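Local atomic coordinates of TetR family transcriptional regulator (Chloroflexus aurantiacus, PDB entry 3NRG), a protein that is probably a DNA-binding transcription factor of the TetR family, recognising regulatory DNA through a helix-turn-helix domain. Residues L22-E25 against F26-D30; Y53-D56 against K57-Y61; A180-P183 against A184-L187; T126-V129 against I130-S134; I99-Q102 against F103-R107. All coordinates share one frame; numbering follows the deposited sequence. Where two conformers were deposited one is given.

Contact 1 (L22-E25 against F26-D30); sequences LLDE and FAQND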
loop_
_atom_site.group_PDB
_atom_site.type_symbol
_atom_site.label_atom_id
_atom_site.label_comp_id
_atom_site.label_asym_id
_atom_site.label_seq_id
_atom_site.Cartn_x
_atom_site.Cartn_y
_atom_site.Cartn_z
ATOM N N LEU A 22 -16.813 -4.685 -1.298
ATOM C CA LEU A 22 -15.835 -4.897 -2.376
ATOM C C LEU A 22 -14.400 -4.921 -1.837
ATOM O O LEU A 22 -13.592 -5.733 -2.294
ATOM C CB LEU A 22 -15.970 -3.817 -3.473
ATOM C CG LEU A 22 -17.269 -3.833 -4.290
ATOM C CD1 LEU A 22 -17.389 -2.593 -5.135
ATOM C CD2 LEU A 22 -17.361 -5.064 -5.160
ATOM N N LEU A 23 -14.085 -4.043 -0.855
ATOM C CA LEU A 23 -12.751 -4.003 -0.246
ATOM C C LEU A 23 -12.451 -5.305 0.499
ATOM O O LEU A 23 -11.404 -5.907 0.265
ATOM C CB LEU A 23 -12.598 -2.788 0.697
ATOM C CG LEU A 23 -12.471 -1.426 0.020
ATOM C CD1 LEU A 23 -12.539 -0.311 1.032
ATOM C CD2 LEU A 23 -11.194 -1.328 -0.775
ATOM N N ASP A 24 -13.401 -5.775 1.341
ATOM C CA ASP A 24 -13.256 -7.028 2.086
ATOM C C ASP A 24 -13.050 -8.223 1.152
ATOM O O ASP A 24 -12.107 -8.982 1.346
ATOM C CB ASP A 24 -14.473 -7.269 3.002
ATOM C CG ASP A 24 -14.441 -6.497 4.308
ATOM O OD1 ASP A 24 -13.334 -6.329 4.873
ATOM O OD2 ASP A 24 -15.530 -6.160 4.823
ATOM N N GLU A 25 -13.900 -8.354 0.107
ATOM C CA GLU A 25 -13.837 -9.455 -0.862
ATOM C C GLU A 25 -12.503 -9.506 -1.635
ATOM O O GLU A 25 -11.922 -10.582 -1.781
ATOM C CB GLU A 25 -15.039 -9.387 -1.834
ATOM C CG GLU A 25 -15.134 -10.558 -2.806
ATOM C CD GLU A 25 -15.513 -11.906 -2.214
ATOM O OE1 GLU A 25 -16.005 -11.941 -1.062
ATOM O OE2 GLU A 25 -15.361 -12.926 -2.928
ATOM N N PHE A 26 -12.031 -8.357 -2.138
ATOM C CA PHE A 26 -10.787 -8.304 -2.906
ATOM C C PHE A 26 -9.510 -8.392 -2.036
ATOM O O PHE A 26 -8.459 -8.786 -2.544
ATOM C CB PHE A 26 -10.752 -7.082 -3.836
ATOM C CG PHE A 26 -11.496 -7.282 -5.137
ATOM C CD1 PHE A 26 -12.797 -6.815 -5.293
ATOM C CD2 PHE A 26 -10.898 -7.939 -6.206
ATOM C CE1 PHE A 26 -13.478 -6.983 -6.502
ATOM C CE2 PHE A 26 -11.592 -8.131 -7.406
ATOM C CZ PHE A 26 -12.874 -7.643 -7.547
ATOM N N ALA A 27 -9.607 -8.059 -0.734
ATOM C CA ALA A 27 -8.458 -8.147 0.171
ATOM C C ALA A 27 -8.344 -9.541 0.811
ATOM O O ALA A 27 -7.227 -10.027 1.029
ATOM C CB ALA A 27 -8.556 -7.084 1.250
ATOM N N GLN A 28 -9.497 -10.181 1.113
ATOM C CA GLN A 28 -9.540 -11.503 1.753
ATOM C C GLN A 28 -9.364 -12.659 0.756
ATOM O O GLN A 28 -9.100 -13.790 1.176
ATOM C CB GLN A 28 -10.846 -11.683 2.543
ATOM C CG GLN A 28 -10.961 -10.785 3.775
ATOM C CD GLN A 28 -12.356 -10.799 4.379
ATOM O OE1 GLN A 28 -13.182 -11.687 4.112
ATOM N NE2 GLN A 28 -12.641 -9.820 5.221
ATOM N N ASN A 29 -9.537 -12.390 -0.557
ATOM C CA ASN A 29 -9.458 -13.435 -1.583
ATOM C C ASN A 29 -8.591 -13.028 -2.774
ATOM O O ASN A 29 -8.476 -11.837 -3.082
ATOM C CB ASN A 29 -10.871 -13.805 -2.085
ATOM C CG ASN A 29 -11.803 -14.290 -1.011
ATOM O OD1 ASN A 29 -11.792 -15.463 -0.631
ATOM N ND2 ASN A 29 -12.656 -13.404 -0.524
ATOM N N ASP A 30 -8.009 -14.035 -3.469
ATOM C CA ASP A 30 -7.226 -13.833 -4.694
ATOM C C ASP A 30 -8.181 -13.437 -5.823
ATOM O O ASP A 30 -9.348 -13.830 -5.793
ATOM C CB ASP A 30 -6.467 -15.136 -5.063
ATOM C CG ASP A 30 -5.815 -15.129 -6.441
ATOM O OD1 ASP A 30 -4.901 -14.312 -6.660
ATOM O OD2 ASP A 30 -6.228 -15.942 -7.296
#
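Asn29 turns its side-chain amide back onto the carbonyl of Glu25, and ND2 donates to Glu25 O at 3.2 Å. This contact is the last turn of helix 12-28, in the helix-turn-helix domain of a TetR regulator. The donor meets a lone pair in the carbonyl plane, and the oxygen lies only 5° out of the amide plane of Asn29. The backbone N of Asn29 adds a weak bond to the same oxygen, so main chain and side chain share one acceptor where regular hydrogen bonding runs out. An alanine here is likely to cost Glu25 O its side-chain donor, with the weak backbone bond remaining, and let the helix end fray more easily. Earlier along the helix, Gln28 N bonds Asp24 O at 2.9 Å and Phe26 N bonds Leu22 O at 3.1 Å.

Glu25, with CG anti to the backbone N (chi1 -175°) and its chain bent at chi2, brings CD to 3.6 Å from Asn29 ND2. Its carboxylate is engaged by Ser35 N and Arg38, which ties this turn to the next helix. Asp24 and Gln28 run side by side on the more exposed flank. Inward, Leu22 and Phe26 pack on Cys60 of helix 57-78. At the edge of the Phe26 ring, and in its plane, Leu22 O approaches CD1 to 3.3 Å.

Contact 2 (Y53-D56 against K57-Y61); sequences YFAD and KKDCY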
loop_
_atom_site.group_PDB
_atom_site.type_symbol
_atom_site.label_atom_id
_atom_site.label_comp_id
_atom_site.label_asym_id
_atom_site.label_seq_id
_atom_site.Cartn_x
_atom_site.Cartn_y
_atom_site.Cartn_z
ATOM N N TYR A 53 -23.287 -1.797 -11.995
ATOM C CA TYR A 53 -22.325 -0.878 -11.391
ATOM C C TYR A 53 -20.948 -0.991 -12.047
ATOM O O TYR A 53 -20.246 0.012 -12.178
ATOM C CB TYR A 53 -22.230 -1.114 -9.876
ATOM C CG TYR A 53 -23.577 -1.154 -9.190
ATOM C CD1 TYR A 53 -24.416 -0.043 -9.188
ATOM C CD2 TYR A 53 -24.003 -2.291 -8.514
ATOM C CE1 TYR A 53 -25.663 -0.077 -8.566
ATOM C CE2 TYR A 53 -25.241 -2.333 -7.874
ATOM C CZ TYR A 53 -26.068 -1.221 -7.900
ATOM O OH TYR A 53 -27.293 -1.257 -7.278
ATOM N N PHE A 54 -20.562 -2.214 -12.457
ATOM C CA PHE A 54 -19.282 -2.478 -13.122
ATOM C C PHE A 54 -19.508 -3.434 -14.299
ATOM O O PHE A 54 -20.176 -4.451 -14.133
ATOM C CB PHE A 54 -18.259 -3.079 -12.128
ATOM C CG PHE A 54 -18.030 -2.249 -10.886
ATOM C CD1 PHE A 54 -17.097 -1.218 -10.879
ATOM C CD2 PHE A 54 -18.750 -2.496 -9.720
ATOM C CE1 PHE A 54 -16.887 -0.451 -9.730
ATOM C CE2 PHE A 54 -18.546 -1.721 -8.575
ATOM C CZ PHE A 54 -17.611 -0.710 -8.586
ATOM N N ALA A 55 -18.968 -3.101 -15.493
ATOM C CA ALA A 55 -19.135 -3.941 -16.692
ATOM C C ALA A 55 -18.663 -5.388 -16.454
ATOM O O ALA A 55 -19.322 -6.330 -16.900
ATOM C CB ALA A 55 -18.396 -3.330 -17.872
ATOM N N ASP A 56 -17.544 -5.556 -15.723
ATOM C CA ASP A 56 -16.996 -6.870 -15.372
ATOM C C ASP A 56 -16.161 -6.783 -14.076
ATOM O O ASP A 56 -16.037 -5.702 -13.499
ATOM C CB ASP A 56 -16.157 -7.456 -16.544
ATOM C CG ASP A 56 -15.045 -6.548 -17.076
ATOM O OD1 ASP A 56 -14.705 -5.552 -16.392
ATOM O OD2 ASP A 56 -14.506 -6.847 -18.163
ATOM N N LYS A 57 -15.592 -7.921 -13.626
ATOM C CA LYS A 57 -14.758 -7.982 -12.418
ATOM C C LYS A 57 -13.481 -7.130 -12.585
ATOM O O LYS A 57 -13.056 -6.472 -11.635
ATOM C CB LYS A 57 -14.406 -9.446 -12.087
ATOM C CG LYS A 57 -13.709 -9.638 -10.736
ATOM C CD LYS A 57 -13.733 -11.106 -10.268
ATOM C CE LYS A 57 -12.861 -12.022 -11.097
ATOM N NZ LYS A 57 -12.849 -13.405 -10.555
ATOM N N LYS A 58 -12.911 -7.111 -13.822
ATOM C CA LYS A 58 -11.715 -6.342 -14.192
ATOM C C LYS A 58 -11.881 -4.844 -13.882
ATOM O O LYS A 58 -11.009 -4.255 -13.231
ATOM C CB LYS A 58 -11.391 -6.553 -15.688
ATOM C CG LYS A 58 -10.167 -5.780 -16.190
ATOM C CD LYS A 58 -10.020 -5.852 -17.714
ATOM C CE LYS A 58 -10.732 -4.727 -18.440
ATOM N NZ LYS A 58 -12.206 -4.933 -18.490
ATOM N N ASP A 59 -13.010 -4.234 -14.339
ATOM C CA ASP A 59 -13.302 -2.812 -14.117
ATOM C C ASP A 59 -13.419 -2.484 -12.635
ATOM O O ASP A 59 -12.955 -1.420 -12.201
ATOM C CB ASP A 59 -14.577 -2.390 -14.868
ATOM C CG ASP A 59 -14.428 -2.332 -16.382
ATOM O OD1 ASP A 59 -13.333 -2.683 -16.889
ATOM O OD2 ASP A 59 -15.400 -1.929 -17.058
ATOM N N CYS A 60 -14.003 -3.414 -11.846
ATOM C CA CYS A 60 -14.146 -3.250 -10.398
ATOM C C CYS A 60 -12.779 -3.275 -9.705
ATOM O O CYS A 60 -12.516 -2.440 -8.844
ATOM C CB CYS A 60 -15.087 -4.306 -9.825
ATOM S SG CYS A 60 -15.506 -4.057 -8.085
ATOM N N TYR A 61 -11.896 -4.206 -10.118
ATOM C CA TYR A 61 -10.543 -4.320 -9.578
ATOM C C TYR A 61 -9.697 -3.076 -9.890
ATOM O O TYR A 61 -8.959 -2.606 -9.022
ATOM C CB TYR A 61 -9.853 -5.587 -10.102
ATOM C CG TYR A 61 -8.475 -5.802 -9.514
ATOM C CD1 TYR A 61 -8.317 -6.291 -8.220
ATOM C CD2 TYR A 61 -7.328 -5.518 -10.251
ATOM C CE1 TYR A 61 -7.053 -6.479 -7.669
ATOM C CE2 TYR A 61 -6.057 -5.709 -9.713
ATOM C CZ TYR A 61 -5.924 -6.187 -8.417
ATOM O OH TYR A 61 -4.678 -6.378 -7.870
#
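Asp56 OD1 is held from two directions: Asp59 N donates to it at 3.0 Å, nearly along the C-O bond, and the ammonium of Lys58 reaches it more weakly at 3.3 Å. The first is the capping bond of an N-cap, with Asp56 placed immediately before helix 57-78. The side chain gets there because CG sits between the backbone N and the carbonyl carbon (chi1 54°), which folds the carboxylate over the first turn. Lys58, bent at chi3 and chi4, curls back so that NZ forms a salt bridge with Asp56 OD2 at 3.0 Å. NZ also bridges to Asp59 OD1 at 3.0 Å, coming from above that carboxylate plane. The planes of the two carboxylates are 75° apart, and their OD1 atoms approach to 3.2 Å; Gly1 N is a further donor to Asp59 OD1.

Beside this charged group the packing is apolar. Cys60 lies over one face of the Phe54 ring, its SG 3.8 Å from the centroid and close to the ring normal, while CB makes a CH-pi contact. Leu22 touches both residues, so the end of the predicted helix-turn-helix packs against helix 12-28. Two acidic groups so close would repel each other; the shared lysine, the backbone N-H and the positive end of the helix dipole probably offset that repulsion and favour the charged form of both.

Contact 3 (A180-P183 against A184-L187); sequences AVNP and AELL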
loop_
_atom_site.group_PDB
_atom_site.type_symbol
_atom_site.label_atom_id
_atom_site.label_comp_id
_atom_site.label_asym_id
_atom_site.label_seq_id
_atom_site.Cartn_x
_atom_site.Cartn_y
_atom_site.Cartn_z
ATOM N N ALA A 180 0.698 -7.171 16.955
ATOM C CA ALA A 180 -0.769 -7.242 17.013
ATOM C C ALA A 180 -1.268 -8.641 17.369
ATOM O O ALA A 180 -0.983 -9.602 16.650
ATOM C CB ALA A 180 -1.379 -6.771 15.698
ATOM N N VAL A 181 -2.012 -8.760 18.498
ATOM C CA VAL A 181 -2.569 -10.047 18.960
ATOM C C VAL A 181 -3.703 -10.531 18.038
ATOM O O VAL A 181 -3.568 -11.574 17.385
ATOM C CB VAL A 181 -3.003 -9.993 20.450
ATOM N N ASN A 182 -4.805 -9.772 17.977
ATOM C CA ASN A 182 -5.923 -10.047 17.075
ATOM C C ASN A 182 -6.011 -8.856 16.116
ATOM O O ASN A 182 -6.652 -7.851 16.438
ATOM C CB ASN A 182 -7.229 -10.234 17.870
ATOM C CG ASN A 182 -8.412 -10.588 17.006
ATOM O OD1 ASN A 182 -9.295 -9.763 16.756
ATOM N ND2 ASN A 182 -8.442 -11.819 16.506
ATOM N N PRO A 183 -5.223 -8.877 15.011
ATOM C CA PRO A 183 -5.139 -7.686 14.144
ATOM C C PRO A 183 -6.458 -7.231 13.529
ATOM O O PRO A 183 -6.658 -6.028 13.355
ATOM C CB PRO A 183 -4.125 -8.098 13.071
ATOM C CG PRO A 183 -4.115 -9.583 13.100
ATOM C CD PRO A 183 -4.345 -9.958 14.522
ATOM N N ALA A 184 -7.354 -8.186 13.193
ATOM C CA ALA A 184 -8.647 -7.890 12.564
ATOM C C ALA A 184 -9.434 -6.817 13.328
ATOM O O ALA A 184 -9.772 -5.779 12.755
ATOM C CB ALA A 184 -9.472 -9.165 12.442
ATOM N N GLU A 185 -9.689 -7.052 14.632
ATOM C CA GLU A 185 -10.439 -6.126 15.483
ATOM C C GLU A 185 -9.614 -4.881 15.822
ATOM O O GLU A 185 -10.158 -3.780 15.852
ATOM C CB GLU A 185 -10.920 -6.839 16.768
ATOM C CG GLU A 185 -11.909 -6.029 17.592
ATOM C CD GLU A 185 -12.953 -6.843 18.328
ATOM O OE1 GLU A 185 -12.571 -7.765 19.083
ATOM O OE2 GLU A 185 -14.155 -6.512 18.201
ATOM N N LEU A 186 -8.293 -5.051 16.042
ATOM C CA LEU A 186 -7.386 -3.949 16.375
ATOM C C LEU A 186 -7.315 -2.889 15.254
ATOM O O LEU A 186 -7.301 -1.692 15.546
ATOM C CB LEU A 186 -5.991 -4.500 16.691
ATOM C CG LEU A 186 -5.050 -3.586 17.461
ATOM C CD1 LEU A 186 -5.597 -3.279 18.863
ATOM C CD2 LEU A 186 -3.677 -4.212 17.568
ATOM N N LEU A 187 -7.299 -3.331 13.982
ATOM C CA LEU A 187 -7.274 -2.427 12.823
ATOM C C LEU A 187 -8.646 -1.784 12.581
ATOM O O LEU A 187 -8.719 -0.610 12.219
ATOM C CB LEU A 187 -6.801 -3.173 11.556
ATOM C CG LEU A 187 -5.308 -3.531 11.501
ATOM C CD1 LEU A 187 -5.048 -4.647 10.513
ATOM C CD2 LEU A 187 -4.461 -2.313 11.166
#
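With CG anti to the main-chain nitrogen (chi1 -177°), Asn182 swings its amide forward over the first turn of helix 183-189, where OD1 faces Glu185. The oxygen accepts from Glu185 N in a weak capping bond of 3.5 Å and lies 3.3 Å from Glu185 CB. The amide and carboxylate planes are 67° apart, and the carboxylate takes no part in the cap: OE2 turns along the helix to form a salt bridge with Arg188.

Stronger bonds come from the backbone. Leu186 N meets Asn182 O at 3.3 Å in the carbonyl plane, and Leu187 N reaches Pro183 O at 2.8 Å. Leu186 in turn lays CD2 against Ala180 CB, at 3.9 Å, an apolar touch that spans the turn from the end of helix 157-179; Ile192 and Leu195 pack on the same leucine. Pro183 and Leu187 meet more distantly, CB to CD1 at 4.4 Å. Proline, which has no N-H to offer, fits the first position after the cap, where a helix has no preceding carbonyl to receive one. Asparagine as N-cap followed directly by proline is a classic way to start a helix, used here for a short surface helix of the C-terminal domain.

Contact 4 (T126-V129 against I130-S134); sequences TMQV and IRHGS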
loop_
_atom_site.group_PDB
_atom_site.type_symbol
_atom_site.label_atom_id
_atom_site.label_comp_id
_atom_site.label_asym_id
_atom_site.label_seq_id
_atom_site.Cartn_x
_atom_site.Cartn_y
_atom_site.Cartn_z
ATOM N N THR A 126 -0.250 0.817 -15.440
ATOM C CA THR A 126 -0.621 0.647 -14.032
ATOM C C THR A 126 0.240 -0.438 -13.377
ATOM O O THR A 126 0.702 -0.255 -12.248
ATOM C CB THR A 126 -2.126 0.348 -13.898
ATOM O OG1 THR A 126 -2.862 1.231 -14.748
ATOM C CG2 THR A 126 -2.621 0.477 -12.458
HETATM N N MSE A 127 0.464 -1.566 -14.098
HETATM C CA MSE A 127 1.282 -2.679 -13.612
HETATM C C MSE A 127 2.723 -2.218 -13.337
HETATM O O MSE A 127 3.292 -2.576 -12.305
HETATM C CB MSE A 127 1.264 -3.844 -14.621
HETATM C CG MSE A 127 1.909 -5.120 -14.084
HETATM SE SE MSE A 127 0.914 -5.901 -12.598
HETATM C CE MSE A 127 -0.469 -6.773 -13.627
ATOM N N GLN A 128 3.286 -1.386 -14.243
ATOM C CA GLN A 128 4.645 -0.842 -14.127
ATOM C C GLN A 128 4.826 -0.035 -12.833
ATOM O O GLN A 128 5.803 -0.242 -12.119
ATOM C CB GLN A 128 4.977 0.030 -15.358
ATOM C CG GLN A 128 6.404 0.606 -15.371
ATOM C CD GLN A 128 7.463 -0.446 -15.608
ATOM O OE1 GLN A 128 7.227 -1.483 -16.251
ATOM N NE2 GLN A 128 8.669 -0.178 -15.130
ATOM N N VAL A 129 3.877 0.878 -12.537
ATOM C CA VAL A 129 3.900 1.735 -11.343
ATOM C C VAL A 129 3.777 0.897 -10.050
ATOM O O VAL A 129 4.510 1.144 -9.091
ATOM C CB VAL A 129 2.807 2.847 -11.432
ATOM C CG1 VAL A 129 2.674 3.613 -10.115
ATOM C CG2 VAL A 129 3.093 3.802 -12.589
ATOM N N ILE A 130 2.873 -0.110 -10.048
ATOM C CA ILE A 130 2.651 -0.982 -8.886
ATOM C C ILE A 130 3.895 -1.828 -8.552
ATOM O O ILE A 130 4.333 -1.844 -7.403
ATOM C CB ILE A 130 1.368 -1.866 -9.086
ATOM C CG1 ILE A 130 0.061 -1.000 -9.140
ATOM C CG2 ILE A 130 1.271 -3.006 -8.042
ATOM C CD1 ILE A 130 -0.439 -0.335 -7.748
ATOM N N ARG A 131 4.473 -2.496 -9.560
ATOM C CA ARG A 131 5.578 -3.440 -9.356
ATOM C C ARG A 131 7.005 -2.860 -9.487
ATOM O O ARG A 131 7.950 -3.490 -9.005
ATOM C CB ARG A 131 5.408 -4.680 -10.260
ATOM C CG ARG A 131 4.191 -5.522 -9.905
ATOM C CD ARG A 131 4.120 -6.793 -10.720
ATOM N NE ARG A 131 2.982 -7.620 -10.317
ATOM C CZ ARG A 131 2.666 -8.778 -10.884
ATOM N NH1 ARG A 131 3.396 -9.257 -11.883
ATOM N NH2 ARG A 131 1.616 -9.466 -10.460
ATOM N N HIS A 132 7.172 -1.693 -10.157
ATOM C CA HIS A 132 8.516 -1.122 -10.380
ATOM C C HIS A 132 8.667 0.366 -9.982
ATOM O O HIS A 132 9.769 0.916 -10.076
ATOM C CB HIS A 132 8.966 -1.342 -11.840
ATOM C CG HIS A 132 9.047 -2.785 -12.226
ATOM N ND1 HIS A 132 8.034 -3.399 -12.942
ATOM C CD2 HIS A 132 9.993 -3.704 -11.933
ATOM C CE1 HIS A 132 8.410 -4.656 -13.088
ATOM N NE2 HIS A 132 9.579 -4.889 -12.490
ATOM N N GLY A 133 7.570 0.989 -9.540
ATOM C CA GLY A 133 7.543 2.404 -9.172
ATOM C C GLY A 133 8.430 2.761 -7.999
ATOM O O GLY A 133 9.287 3.643 -8.121
ATOM N N SER A 134 8.224 2.088 -6.841
ATOM C CA SER A 134 9.004 2.350 -5.620
ATOM C C SER A 134 10.502 2.016 -5.778
ATOM O O SER A 134 11.346 2.808 -5.359
ATOM C CB SER A 134 8.399 1.627 -4.417
ATOM O OG SER A 134 8.139 0.261 -4.696
#
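Helix 124-147 belongs to the C-terminal domain of the TetR fold, and near its start Met127 and Arg131 run side by side, one turn apart. Met127 is present as selenomethionine. Its CG is anti to the backbone N (chi1 -171°) and the chain, bent at chi2 and chi3, carries SE over one face of the guanidinium, 3.5 Å from Arg131 NE and displaced toward the rim of the group. Arg131 is extended from CG to NE and donates from NE to Ala115 O, which ties the flat group to the preceding loop. An alanine in its place would probably leave Ala115 O without this donor and take away the flat group that lies against the selenium of Met127.

Gln128 and His132 form a second pair on the more exposed flank. Their chains cross at about a right angle while amide and ring planes are 18° apart, and Gln128 NE2 lies 3.5 Å from His132 CB. Beneath both pairs the helix keeps its backbone bonds: Arg131 N to Met127 O at 3.0 Å, His132 N to Gln128 O at 2.8 Å. The chemistry is thus divided by side: Ile130 packs on Ile69 of helix 57-78 and Thr126 on Ile65, whereas the selenium, standing where methionine has sulfur, lies against a cation, a contact that is probably largely dispersive and compatible with the bond from NE to Ala115 O.

Contact 5 (I99-Q102 against F103-R107); sequences IQFQ and FHNPR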
loop_
_atom_site.group_PDB
_atom_site.type_symbol
_atom_site.label_atom_id
_atom_site.label_comp_id
_atom_site.label_asym_id
_atom_site.label_seq_id
_atom_site.Cartn_x
_atom_site.Cartn_y
_atom_site.Cartn_z
ATOM N N ILE A 99 3.854 2.848 6.435
ATOM C CA ILE A 99 3.293 2.005 7.490
ATOM C C ILE A 99 1.973 2.612 8.044
ATOM O O ILE A 99 1.007 1.875 8.271
ATOM C CB ILE A 99 4.374 1.753 8.591
ATOM C CG1 ILE A 99 5.502 0.815 8.044
ATOM C CG2 ILE A 99 3.758 1.182 9.868
ATOM C CD1 ILE A 99 6.862 0.882 8.807
ATOM N N GLN A 100 1.921 3.957 8.203
ATOM C CA GLN A 100 0.718 4.637 8.702
ATOM C C GLN A 100 -0.441 4.536 7.708
ATOM O O GLN A 100 -1.584 4.340 8.125
ATOM C CB GLN A 100 1.007 6.105 9.060
ATOM C CG GLN A 100 1.834 6.296 10.339
ATOM C CD GLN A 100 1.145 5.758 11.572
ATOM O OE1 GLN A 100 1.452 4.660 12.053
ATOM N NE2 GLN A 100 0.210 6.529 12.122
ATOM N N PHE A 101 -0.144 4.625 6.391
ATOM C CA PHE A 101 -1.162 4.489 5.346
ATOM C C PHE A 101 -1.759 3.072 5.342
ATOM O O PHE A 101 -2.961 2.907 5.120
ATOM C CB PHE A 101 -0.586 4.840 3.952
ATOM C CG PHE A 101 -1.584 4.628 2.836
ATOM C CD1 PHE A 101 -2.654 5.502 2.664
ATOM C CD2 PHE A 101 -1.519 3.499 2.028
ATOM C CE1 PHE A 101 -3.639 5.246 1.704
ATOM C CE2 PHE A 101 -2.493 3.257 1.055
ATOM C CZ PHE A 101 -3.542 4.136 0.895
ATOM N N GLN A 102 -0.909 2.055 5.574
ATOM C CA GLN A 102 -1.318 0.659 5.642
ATOM C C GLN A 102 -2.264 0.419 6.843
ATOM O O GLN A 102 -3.284 -0.243 6.695
ATOM C CB GLN A 102 -0.080 -0.251 5.740
ATOM C CG GLN A 102 -0.406 -1.739 5.599
ATOM C CD GLN A 102 0.739 -2.638 5.994
ATOM O OE1 GLN A 102 1.920 -2.339 5.757
ATOM N NE2 GLN A 102 0.403 -3.795 6.553
ATOM N N PHE A 103 -1.924 0.982 8.019
ATOM C CA PHE A 103 -2.712 0.819 9.246
ATOM C C PHE A 103 -4.081 1.540 9.186
ATOM O O PHE A 103 -5.039 1.071 9.817
ATOM C CB PHE A 103 -1.904 1.286 10.472
ATOM C CG PHE A 103 -0.677 0.456 10.830
ATOM C CD1 PHE A 103 -0.375 -0.714 10.132
ATOM C CD2 PHE A 103 0.140 0.818 11.897
ATOM C CE1 PHE A 103 0.745 -1.480 10.472
ATOM C CE2 PHE A 103 1.249 0.039 12.246
ATOM C CZ PHE A 103 1.543 -1.105 11.534
ATOM N N HIS A 104 -4.169 2.686 8.430
ATOM C CA HIS A 104 -5.416 3.448 8.292
ATOM C C HIS A 104 -6.266 2.941 7.119
ATOM O O HIS A 104 -7.488 3.129 7.111
ATOM C CB HIS A 104 -5.129 4.954 8.144
ATOM C CG HIS A 104 -4.649 5.605 9.405
ATOM N ND1 HIS A 104 -3.310 5.890 9.608
ATOM C CD2 HIS A 104 -5.348 6.006 10.492
ATOM C CE1 HIS A 104 -3.239 6.459 10.800
ATOM N NE2 HIS A 104 -4.440 6.553 11.369
ATOM N N ASN A 105 -5.623 2.286 6.129
ATOM C CA ASN A 105 -6.321 1.725 4.964
ATOM C C ASN A 105 -5.856 0.280 4.728
ATOM O O ASN A 105 -5.219 -0.003 3.709
ATOM C CB ASN A 105 -6.085 2.599 3.721
ATOM C CG ASN A 105 -6.611 4.004 3.877
ATOM O OD1 ASN A 105 -5.870 4.936 4.209
ATOM N ND2 ASN A 105 -7.917 4.182 3.676
ATOM N N PRO A 106 -6.139 -0.657 5.679
ATOM C CA PRO A 106 -5.588 -2.019 5.548
ATOM C C PRO A 106 -6.075 -2.811 4.347
ATOM O O PRO A 106 -5.300 -3.580 3.782
ATOM C CB PRO A 106 -5.961 -2.689 6.879
ATOM C CG PRO A 106 -7.098 -1.894 7.404
ATOM C CD PRO A 106 -6.862 -0.490 6.958
ATOM N N ARG A 107 -7.348 -2.639 3.955
ATOM C CA ARG A 107 -7.915 -3.380 2.827
ATOM C C ARG A 107 -7.386 -2.873 1.493
ATOM O O ARG A 107 -6.973 -3.678 0.661
ATOM C CB ARG A 107 -9.450 -3.380 2.881
ATOM C CG ARG A 107 -9.987 -3.990 4.177
ATOM C CD ARG A 107 -11.481 -3.830 4.326
ATOM N NE ARG A 107 -11.891 -2.428 4.365
ATOM C CZ ARG A 107 -13.157 -2.029 4.414
ATOM N NH1 ARG A 107 -14.140 -2.921 4.456
ATOM N NH2 ARG A 107 -13.451 -0.737 4.424
#
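Ile99 and Phe103 make the close-packed side of this turn, pointing the same way into the domain. Ile99 CG2, anti to the backbone N, rests over the phenyl face, 3.6 Å from Phe103 CZ in a CH-pi contact, and Ile99 O lies over the same ring nearer its rim. Helices 157-179 and 196-214 pack on the pair, Leu175 and Ile203 on Ile99, Ile176 and Met199 on Phe103. Phe101 is buried too, on another side of the helix: Asn105 CB sits over one face of its ring and Asn105 OD1 is 3.4 Å from CE1, with Gln71 and Lys72 of helix 57-78 alongside.

The solvent side is looser and polar. Here His104 N donates to Gln100 O at 3.1 Å. In the conformer described, His104 ND1 also reaches Gln100 O at 2.8 Å, from the opposite face of the carbonyl plane; a second conformer was modelled, so this bond is doubtful. ND1 stands 43° out of that plane and is not on a lone pair.

Asn105 N still bonds Phe101 O at 2.9 Å, but next comes Pro106, which has no N-H for Gln102 O and touches it through CA at 3.1 Å instead. Asn105 leaves helical geometry and helix 106-114 begins directly after it, a proline-marked break between consecutive helices of the TetR-type C-terminal domain.

Contacts 1 and 2 share the helix-turn-helix domain and touch, Leu22 and Phe26 packing on Phe54, Lys57, Cys60 and Tyr61; both are partly buried, yet one closes a helix and the other starts one. Contact 5 lies nearest the chain's centre and is likewise partly buried. It meets contact 1 through Arg107, whose pairing with Asp24 is long and weak, and contact 3 through Leu187. Contacts 3 and 4 are surface contacts on opposite sides of that centre, about 29 Å apart between centres. A side-chain amide on a carbonyl ends the helix of contact 1, an aspartate cap and salt bridges mark contact 2, a weaker amide cap contact 3, selenium over guanidinium contact 4, and ring packing contact 5.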